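Local atomic coordinates of START domain-containing protein 10 (Homo sapiens, PDB entry 6SER), a protein that transfers phosphatidylcholine and phosphatidylethanolamine between membranes, preferring lipids with a palmitoyl or stearoyl chain at sn-1 and an unsaturated 18-carbon chain at sn-2. Residues A[36-41]-A[172-177]; A[80-85]-A[179-184]; A[84-89]-A[143-148]. All blocks are in the same frame, centred on the assembly; numbering follows the deposited sequence.

Contact 1: residues A[36-41]-A[172-177]; sequences ECEAEV and LIQSTG
A chi1 of 171° turns the L172 side chain away from its own backbone N and toward helix 27-38, setting CD2 against C37. The cysteine sulfur lies beside its own backbone N (chi1 -66°), and both atoms of the C37 side chain take part: CB packs 3.8 Å from L172 CD2, while SG comes to 3.9 Å from L172 CB. The two buried side chains meet where the backbones are nearest, C37 CA to L172 CA 7.1 Å. The other branch, L172 CD1, packs on I144 of strand 142-151.

Toward the solvent the contact turns polar but loose. Two residues on, Q174 also points to the helix, and its amide NE2 stops 3.6 Å from E38 OE2, beyond hydrogen-bonding distance; carboxylate and amide planes stand 36° apart. The same E38 carboxylate forms a long, weak ion pair with R34, one turn back. At the helix end, C37 O accepts a hydrogen bond from K69 NZ, so the last turn is also tied to strand 68-74. This is helix-on-sheet packing of the START fold, the N-terminal helix lying against one face of the curved sheet.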
loop_
_atom_site.group_PDB
_atom_site.type_symbol
_atom_site.label_atom_id
_atom_site.label_comp_id
_atom_site.label_asym_id
_atom_site.label_seq_id
_atom_site.Cartn_x
_atom_site.Cartn_y
_atom_site.Cartn_z
ATOM N N GLU A 36 -8.513 -0.345 -12.571
ATOM C CA GLU A 36 -8.089 1.021 -12.287
ATOM C C GLU A 36 -6.620 1.226 -12.645
ATOM O O GLU A 36 -6.247 2.260 -13.211
ATOM C CB GLU A 36 -8.330 1.328 -10.813
ATOM C CG GLU A 36 -8.811 2.714 -10.531
ATOM C CD GLU A 36 -9.273 2.870 -9.103
ATOM O OE1 GLU A 36 -9.597 1.845 -8.463
ATOM O OE2 GLU A 36 -9.305 4.016 -8.616
ATOM N N CYS A 37 -5.773 0.244 -12.326
ATOM C CA CYS A 37 -4.352 0.344 -12.655
ATOM C C CYS A 37 -4.125 0.358 -14.164
ATOM O O CYS A 37 -3.339 1.168 -14.669
ATOM C CB CYS A 37 -3.579 -0.809 -12.005
ATOM S SG CYS A 37 -3.545 -0.756 -10.201
ATOM N N GLU A 38 -4.811 -0.524 -14.897
ATOM C CA GLU A 38 -4.624 -0.634 -16.342
ATOM C C GLU A 38 -5.286 0.505 -17.113
ATOM O O GLU A 38 -4.962 0.715 -18.289
ATOM C CB GLU A 38 -5.184 -1.972 -16.838
ATOM C CG GLU A 38 -4.560 -3.215 -16.194
ATOM C CD GLU A 38 -5.365 -4.480 -16.462
ATOM O OE1 GLU A 38 -6.591 -4.368 -16.687
ATOM O OE2 GLU A 38 -4.771 -5.583 -16.449
ATOM N N ALA A 39 -6.215 1.226 -16.491
ATOM C CA ALA A 39 -6.926 2.287 -17.186
ATOM C C ALA A 39 -6.006 3.473 -17.441
ATOM O O ALA A 39 -5.185 3.838 -16.594
ATOM C CB ALA A 39 -8.141 2.731 -16.371
ATOM N N GLU A 40 -6.138 4.075 -18.621
ATOM C CA GLU A 40 -5.412 5.300 -18.934
ATOM C C GLU A 40 -6.310 6.508 -19.092
ATOM O O GLU A 40 -5.910 7.611 -18.711
ATOM C CB GLU A 40 -4.597 5.143 -20.227
ATOM C CG GLU A 40 -4.354 3.718 -20.641
ATOM C CD GLU A 40 -3.627 3.637 -21.965
ATOM O OE1 GLU A 40 -4.201 4.074 -22.991
ATOM O OE2 GLU A 40 -2.474 3.156 -21.975
ATOM N N VAL A 41 -7.499 6.336 -19.668
ATOM C CA VAL A 41 -8.436 7.443 -19.746
ATOM C C VAL A 41 -8.738 7.934 -18.339
ATOM O O VAL A 41 -8.913 7.141 -17.400
ATOM C CB VAL A 41 -9.716 7.013 -20.480
ATOM C CG1 VAL A 41 -10.272 5.751 -19.856
ATOM C CG2 VAL A 41 -10.742 8.122 -20.424
ATOM N N LEU A 172 -0.464 -3.602 -8.132
ATOM C CA LEU A 172 -0.672 -4.618 -9.153
ATOM C C LEU A 172 0.706 -5.034 -9.641
ATOM O O LEU A 172 1.478 -4.193 -10.117
ATOM C CB LEU A 172 -1.532 -4.096 -10.311
ATOM C CG LEU A 172 -1.592 -5.039 -11.509
ATOM C CD1 LEU A 172 -2.425 -6.243 -11.140
ATOM C CD2 LEU A 172 -2.173 -4.317 -12.722
ATOM N N ILE A 173 1.037 -6.307 -9.473
ATOM C CA ILE A 173 2.283 -6.855 -9.984
ATOM C C ILE A 173 1.930 -7.712 -11.190
ATOM O O ILE A 173 1.124 -8.643 -11.091
ATOM C CB ILE A 173 3.037 -7.661 -8.911
ATOM C CG1 ILE A 173 3.265 -6.813 -7.650
ATOM C CG2 ILE A 173 4.383 -8.164 -9.453
ATOM C CD1 ILE A 173 3.964 -7.557 -6.533
ATOM N N GLN A 174 2.484 -7.371 -12.343
ATOM C CA GLN A 174 2.260 -8.133 -13.563
ATOM C C GLN A 174 3.577 -8.782 -13.947
ATOM O O GLN A 174 4.578 -8.082 -14.156
ATOM C CB GLN A 174 1.728 -7.237 -14.681
ATOM C CG GLN A 174 0.287 -6.781 -14.445
ATOM C CD GLN A 174 -0.121 -5.603 -15.311
ATOM O OE1 GLN A 174 0.547 -4.566 -15.322
ATOM N NE2 GLN A 174 -1.229 -5.752 -16.033
ATOM N N SER A 175 3.589 -10.112 -13.992
ATOM C CA SER A 175 4.779 -10.817 -14.446
ATOM C C SER A 175 4.954 -10.634 -15.946
ATOM O O SER A 175 3.998 -10.774 -16.715
ATOM C CB SER A 175 4.689 -12.300 -14.121
ATOM O OG SER A 175 5.851 -12.952 -14.599
ATOM N N THR A 176 6.173 -10.314 -16.361
ATOM C CA THR A 176 6.513 -10.176 -17.773
ATOM C C THR A 176 7.486 -11.270 -18.201
ATOM O O THR A 176 8.352 -11.059 -19.047
ATOM C CB THR A 176 7.097 -8.795 -18.069
ATOM O OG1 THR A 176 8.293 -8.600 -17.302
ATOM C CG2 THR A 176 6.090 -7.697 -17.731
ATOM N N GLY A 177 7.345 -12.454 -17.616
ATOM C CA GLY A 177 8.266 -13.538 -17.844
ATOM C C GLY A 177 9.070 -13.843 -16.599
ATOM O O GLY A 177 8.950 -13.166 -15.572
#

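Contact 2: residues A[80-85]-A[179-184]; sequences ETLYDV and KSCVIT
In the helix-grip architecture of START domains, helix 79-87 lies against the curved sheet, and here a single leucine, L82, makes the contact with strand 181-190. Its CD2 methyl is the group that does most of the touching: it sits over the gap between C181 and I183, two residues apart on the strand and both directed at the helix, at 3.5 Å from C181 SG and 3.4 Å from I183 CB. The latter is tighter than usual van der Waals contact. CG2 and CD1 of I183 both come to 3.7 Å from L82 CD2, and CD1 also meets L82 CG at 3.8 Å.

The extended isoleucine chain, CG1 opposite the backbone N across the CA-CB bond (chi1 -180°) and chi2 173°, carries CD1 across the leucine at a slant. Between the two contact residues, V182 faces the other side of the sheet, toward R71 and E73. This strand is hydrogen-bonded to both neighbours, I183 with M72 of strand 68-74 and V182 with Q174 of strand 161-175. All three touching residues are buried, and L82 is further enclosed by I173 from the adjacent strand and by M215 and C219 from the long helix 197-227.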
loop_
_atom_site.group_PDB
_atom_site.type_symbol
_atom_site.label_atom_id
_atom_site.label_comp_id
_atom_site.label_asym_id
_atom_site.label_seq_id
_atom_site.Cartn_x
_atom_site.Cartn_y
_atom_site.Cartn_z
ATOM N N GLU A 80 7.379 -12.700 -8.099
ATOM C CA GLU A 80 7.281 -13.313 -6.778
ATOM C C GLU A 80 8.186 -12.618 -5.775
ATOM O O GLU A 80 7.835 -12.516 -4.595
ATOM C CB GLU A 80 7.613 -14.810 -6.844
ATOM C CG GLU A 80 8.742 -15.173 -7.799
ATOM C CD GLU A 80 8.233 -15.545 -9.192
ATOM O OE1 GLU A 80 7.827 -16.713 -9.392
ATOM O OE2 GLU A 80 8.224 -14.670 -10.085
ATOM N N THR A 81 9.342 -12.125 -6.219
ATOM C CA THR A 81 10.228 -11.410 -5.306
ATOM C C THR A 81 9.636 -10.063 -4.910
ATOM O O THR A 81 9.634 -9.694 -3.729
ATOM C CB THR A 81 11.603 -11.226 -5.944
ATOM O OG1 THR A 81 12.186 -12.510 -6.193
ATOM C CG2 THR A 81 12.510 -10.431 -5.018
ATOM N N LEU A 82 9.115 -9.321 -5.883
ATOM C CA LEU A 82 8.421 -8.085 -5.556
ATOM C C LEU A 82 7.236 -8.352 -4.629
ATOM O O LEU A 82 6.963 -7.567 -3.717
ATOM C CB LEU A 82 7.988 -7.403 -6.849
ATOM C CG LEU A 82 7.403 -5.997 -6.854
ATOM C CD1 LEU A 82 8.273 -5.002 -6.098
ATOM C CD2 LEU A 82 7.290 -5.604 -8.282
ATOM N N TYR A 83 6.558 -9.490 -4.811
ATOM C CA TYR A 83 5.428 -9.844 -3.953
ATOM C C TYR A 83 5.877 -10.074 -2.512
ATOM O O TYR A 83 5.262 -9.559 -1.570
ATOM C CB TYR A 83 4.731 -11.084 -4.521
ATOM C CG TYR A 83 3.410 -11.474 -3.876
ATOM C CD1 TYR A 83 2.327 -10.590 -3.848
ATOM C CD2 TYR A 83 3.232 -12.742 -3.331
ATOM C CE1 TYR A 83 1.110 -10.957 -3.275
ATOM C CE2 TYR A 83 2.017 -13.121 -2.763
ATOM C CZ TYR A 83 0.963 -12.228 -2.735
ATOM O OH TYR A 83 -0.235 -12.599 -2.156
ATOM N N ASP A 84 6.958 -10.844 -2.322
ATOM C CA ASP A 84 7.497 -11.068 -0.981
ATOM C C ASP A 84 7.838 -9.754 -0.296
ATOM O O ASP A 84 7.573 -9.576 0.904
ATOM C CB ASP A 84 8.754 -11.945 -1.046
ATOM C CG ASP A 84 8.447 -13.393 -1.381
ATOM O OD1 ASP A 84 7.268 -13.811 -1.274
ATOM O OD2 ASP A 84 9.399 -14.115 -1.738
ATOM N N VAL A 85 8.434 -8.823 -1.043
ATOM C CA VAL A 85 8.903 -7.574 -0.453
ATOM C C VAL A 85 7.726 -6.723 0.006
ATOM O O VAL A 85 7.752 -6.135 1.094
ATOM C CB VAL A 85 9.791 -6.834 -1.466
ATOM C CG1 VAL A 85 10.131 -5.433 -0.970
ATOM C CG2 VAL A 85 11.042 -7.653 -1.732
ATOM N N LYS A 179 12.162 -13.746 -14.120
ATOM C CA LYS A 179 13.102 -12.695 -13.727
ATOM C C LYS A 179 12.666 -11.272 -14.078
ATOM O O LYS A 179 13.496 -10.364 -14.005
ATOM C CB LYS A 179 14.498 -12.932 -14.318
ATOM C CG LYS A 179 15.140 -14.257 -13.927
ATOM C CD LYS A 179 16.428 -14.472 -14.714
ATOM C CE LYS A 179 17.098 -15.786 -14.354
ATOM N NZ LYS A 179 18.208 -16.103 -15.301
ATOM N N SER A 180 11.403 -11.028 -14.437
ATOM C CA SER A 180 10.990 -9.653 -14.715
ATOM C C SER A 180 9.507 -9.459 -14.415
ATOM O O SER A 180 8.709 -10.400 -14.466
ATOM C CB SER A 180 11.280 -9.260 -16.173
ATOM O OG SER A 180 10.381 -9.898 -17.061
ATOM N N CYS A 181 9.136 -8.206 -14.136
ATOM C CA CYS A 181 7.745 -7.877 -13.847
ATOM C C CYS A 181 7.532 -6.378 -14.038
ATOM O O CYS A 181 8.481 -5.609 -14.217
ATOM C CB CYS A 181 7.356 -8.295 -12.425
ATOM S SG CYS A 181 8.221 -7.334 -11.163
ATOM N N VAL A 182 6.261 -5.980 -14.001
ATOM C CA VAL A 182 5.856 -4.579 -13.949
ATOM C C VAL A 182 4.952 -4.402 -12.737
ATOM O O VAL A 182 4.032 -5.200 -12.526
ATOM C CB VAL A 182 5.127 -4.140 -15.235
ATOM C CG1 VAL A 182 4.631 -2.704 -15.117
ATOM C CG2 VAL A 182 6.036 -4.297 -16.452
ATOM N N ILE A 183 5.209 -3.371 -11.939
ATOM C CA ILE A 183 4.402 -3.091 -10.757
ATOM C C ILE A 183 3.775 -1.713 -10.905
ATOM O O ILE A 183 4.461 -0.742 -11.249
ATOM C CB ILE A 183 5.225 -3.180 -9.461
ATOM C CG1 ILE A 183 4.336 -2.882 -8.245
ATOM C CG2 ILE A 183 6.434 -2.255 -9.512
ATOM C CD1 ILE A 183 4.995 -3.110 -6.920
ATOM N N THR A 184 2.469 -1.636 -10.653
ATOM C CA THR A 184 1.737 -0.378 -10.643
ATOM C C THR A 184 1.252 -0.115 -9.225
ATOM O O THR A 184 0.554 -0.949 -8.637
ATOM C CB THR A 184 0.560 -0.420 -11.616
ATOM O OG1 THR A 184 1.045 -0.701 -12.939
ATOM C CG2 THR A 184 -0.189 0.916 -11.604
#

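Contact 3: residues A[84-89]-A[143-148]; sequences DVLHDI and YIIMNY
Apolar packing joins L86 to I145, where the end of helix 79-87 meets strand 142-151 on the inner side of the START helix-grip fold, the side that faces helix 197-227. Within the two segments the closest approaches all run through I145 CD1. With CG1 beside the backbone N (chi1 -43°) and the chain extended beyond it (chi2 180°), this methyl is stretched out from the strand to both L86 and H87. It lies 3.8 Å from L86 CB, at the root of the leucine, whose branches carry on to Y171 and I173 of the next strand and to M215 of the long helix.

The second interaction is a CH-pi contact with H87. I145 CD1 sits over one face of the imidazole, 4.0 Å from the ring centroid and 24° off the ring normal, so it is displaced toward the rim. Aromatic neighbours complete the surroundings of this ring: W236 stacks with it, while Y83 and W136 meet it edge-to-face.

A ligand contact adds to these. The side chain of I145 is about 3 Å (nearest atoms) from a bound triethylene glycol, which probably comes from the crystallisation liquor, though its place is consistent with a pocket. Within the imidazole, the atom nearest to I145 CD1 is H87 NE2, at 3.7 Å.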
loop_
_atom_site.group_PDB
_atom_site.type_symbol
_atom_site.label_atom_id
_atom_site.label_comp_id
_atom_site.label_asym_id
_atom_site.label_seq_id
_atom_site.Cartn_x
_atom_site.Cartn_y
_atom_site.Cartn_z
ATOM N N ASP A 84 6.958 -10.844 -2.322
ATOM C CA ASP A 84 7.497 -11.068 -0.981
ATOM C C ASP A 84 7.838 -9.754 -0.296
ATOM O O ASP A 84 7.573 -9.576 0.904
ATOM C CB ASP A 84 8.754 -11.945 -1.046
ATOM C CG ASP A 84 8.447 -13.393 -1.381
ATOM O OD1 ASP A 84 7.268 -13.811 -1.274
ATOM O OD2 ASP A 84 9.399 -14.115 -1.738
ATOM N N VAL A 85 8.434 -8.823 -1.043
ATOM C CA VAL A 85 8.903 -7.574 -0.453
ATOM C C VAL A 85 7.726 -6.723 0.006
ATOM O O VAL A 85 7.752 -6.135 1.094
ATOM C CB VAL A 85 9.791 -6.834 -1.466
ATOM C CG1 VAL A 85 10.131 -5.433 -0.970
ATOM C CG2 VAL A 85 11.042 -7.653 -1.732
ATOM N N LEU A 86 6.672 -6.655 -0.808
ATOM C CA LEU A 86 5.478 -5.938 -0.379
ATOM C C LEU A 86 4.843 -6.582 0.847
ATOM O O LEU A 86 4.301 -5.873 1.699
ATOM C CB LEU A 86 4.469 -5.862 -1.524
ATOM C CG LEU A 86 4.890 -4.936 -2.672
ATOM C CD1 LEU A 86 3.841 -4.895 -3.782
ATOM C CD2 LEU A 86 5.163 -3.553 -2.137
ATOM N N HIS A 87 4.917 -7.908 0.967
ATOM C CA HIS A 87 4.272 -8.592 2.082
ATOM C C HIS A 87 5.098 -8.553 3.364
ATOM O O HIS A 87 4.526 -8.597 4.456
ATOM C CB HIS A 87 3.988 -10.052 1.713
ATOM C CG HIS A 87 2.607 -10.290 1.180
ATOM N ND1 HIS A 87 1.476 -10.134 1.951
ATOM C CD2 HIS A 87 2.176 -10.710 -0.037
ATOM C CE1 HIS A 87 0.406 -10.434 1.230
ATOM N NE2 HIS A 87 0.805 -10.782 0.018
ATOM N N ASP A 88 6.429 -8.467 3.260
ATOM C CA ASP A 88 7.324 -8.726 4.392
ATOM C C ASP A 88 7.369 -7.522 5.320
ATOM O O ASP A 88 8.213 -6.636 5.175
ATOM C CB ASP A 88 8.722 -9.073 3.890
ATOM C CG ASP A 88 9.585 -9.720 4.965
ATOM O OD1 ASP A 88 10.257 -10.723 4.662
ATOM O OD2 ASP A 88 9.587 -9.223 6.112
ATOM N N ILE A 89 6.478 -7.516 6.319
ATOM C CA ILE A 89 6.435 -6.426 7.298
ATOM C C ILE A 89 7.791 -6.233 7.960
ATOM O O ILE A 89 8.249 -5.099 8.149
ATOM C CB ILE A 89 5.337 -6.676 8.352
ATOM C CG1 ILE A 89 3.959 -6.408 7.760
ATOM C CG2 ILE A 89 5.528 -5.768 9.554
ATOM C CD1 ILE A 89 3.178 -7.638 7.503
ATOM N N TYR A 143 -0.228 -10.506 -9.227
ATOM C CA TYR A 143 -0.586 -10.351 -7.829
ATOM C C TYR A 143 -1.241 -8.993 -7.607
ATOM O O TYR A 143 -0.860 -7.988 -8.217
ATOM C CB TYR A 143 0.631 -10.459 -6.907
ATOM C CG TYR A 143 1.488 -11.704 -7.029
ATOM C CD1 TYR A 143 2.596 -11.732 -7.872
ATOM C CD2 TYR A 143 1.226 -12.830 -6.256
ATOM C CE1 TYR A 143 3.409 -12.867 -7.965
ATOM C CE2 TYR A 143 2.030 -13.962 -6.329
ATOM C CZ TYR A 143 3.117 -13.977 -7.188
ATOM O OH TYR A 143 3.900 -15.105 -7.257
ATOM N N ILE A 144 -2.219 -8.968 -6.707
ATOM C CA ILE A 144 -2.799 -7.722 -6.224
ATOM C C ILE A 144 -2.764 -7.724 -4.704
ATOM O O ILE A 144 -3.138 -8.716 -4.071
ATOM C CB ILE A 144 -4.242 -7.525 -6.712
ATOM C CG1 ILE A 144 -4.280 -7.380 -8.229
ATOM C CG2 ILE A 144 -4.859 -6.307 -6.048
ATOM C CD1 ILE A 144 -5.675 -7.159 -8.773
ATOM N N ILE A 145 -2.319 -6.615 -4.124
ATOM C CA ILE A 145 -2.455 -6.342 -2.701
ATOM C C ILE A 145 -3.101 -4.975 -2.575
ATOM O O ILE A 145 -2.555 -3.994 -3.089
ATOM C CB ILE A 145 -1.104 -6.344 -1.972
ATOM C CG1 ILE A 145 -0.231 -7.498 -2.442
ATOM C CG2 ILE A 145 -1.321 -6.459 -0.481
ATOM C CD1 ILE A 145 1.107 -7.528 -1.759
ATOM N N MET A 146 -4.250 -4.905 -1.895
ATOM C CA MET A 146 -4.955 -3.653 -1.638
ATOM C C MET A 146 -5.135 -3.430 -0.143
ATOM O O MET A 146 -5.107 -4.369 0.658
ATOM C CB MET A 146 -6.349 -3.628 -2.265
ATOM C CG MET A 146 -6.487 -4.461 -3.477
ATOM S SD MET A 146 -8.133 -4.306 -4.138
ATOM C CE MET A 146 -9.040 -5.340 -3.022
ATOM N N ASN A 147 -5.365 -2.167 0.217
ATOM C CA ASN A 147 -5.700 -1.824 1.591
ATOM C C ASN A 147 -6.506 -0.532 1.597
ATOM O O ASN A 147 -6.513 0.216 0.618
ATOM C CB ASN A 147 -4.442 -1.732 2.470
ATOM C CG ASN A 147 -3.708 -0.408 2.340
ATOM O OD1 ASN A 147 -4.279 0.654 2.579
ATOM N ND2 ASN A 147 -2.416 -0.471 2.029
ATOM N N TYR A 148 -7.196 -0.292 2.713
ATOM C CA TYR A 148 -7.882 0.966 2.988
ATOM C C TYR A 148 -8.026 1.085 4.501
ATOM O O TYR A 148 -8.001 0.076 5.213
ATOM C CB TYR A 148 -9.251 1.040 2.294
ATOM C CG TYR A 148 -10.263 0.037 2.804
ATOM C CD1 TYR A 148 -11.149 0.380 3.817
ATOM C CD2 TYR A 148 -10.323 -1.257 2.289
ATOM C CE1 TYR A 148 -12.074 -0.520 4.299
ATOM C CE2 TYR A 148 -11.249 -2.171 2.766
ATOM C CZ TYR A 148 -12.122 -1.793 3.778
ATOM O OH TYR A 148 -13.056 -2.674 4.285
#

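How the contacts relate
The centres of contacts 1 and 2 lie 12 Å apart, those of contacts 2 and 3 11 Å, and those of contacts 1 and 3 15 Å. All three reach one curved sheet, where strand 161-175 runs antiparallel between 142-151 and 181-190, paired through I173 with Y143 and L172 with T184. Contacts 2 and 3 share helix 79-87, overlapping at D84 and V85. Along the chain, contacts 1 and 2 interleave, whereas both segments of contact 3 fall between those of contact 1. L172 and Q174 face helix 27-38 and I173 faces helix 79-87, so the two helices pack on opposite faces of the sheet, helix 79-87 on the side helix 197-227 also covers, as in the START helix-grip fold.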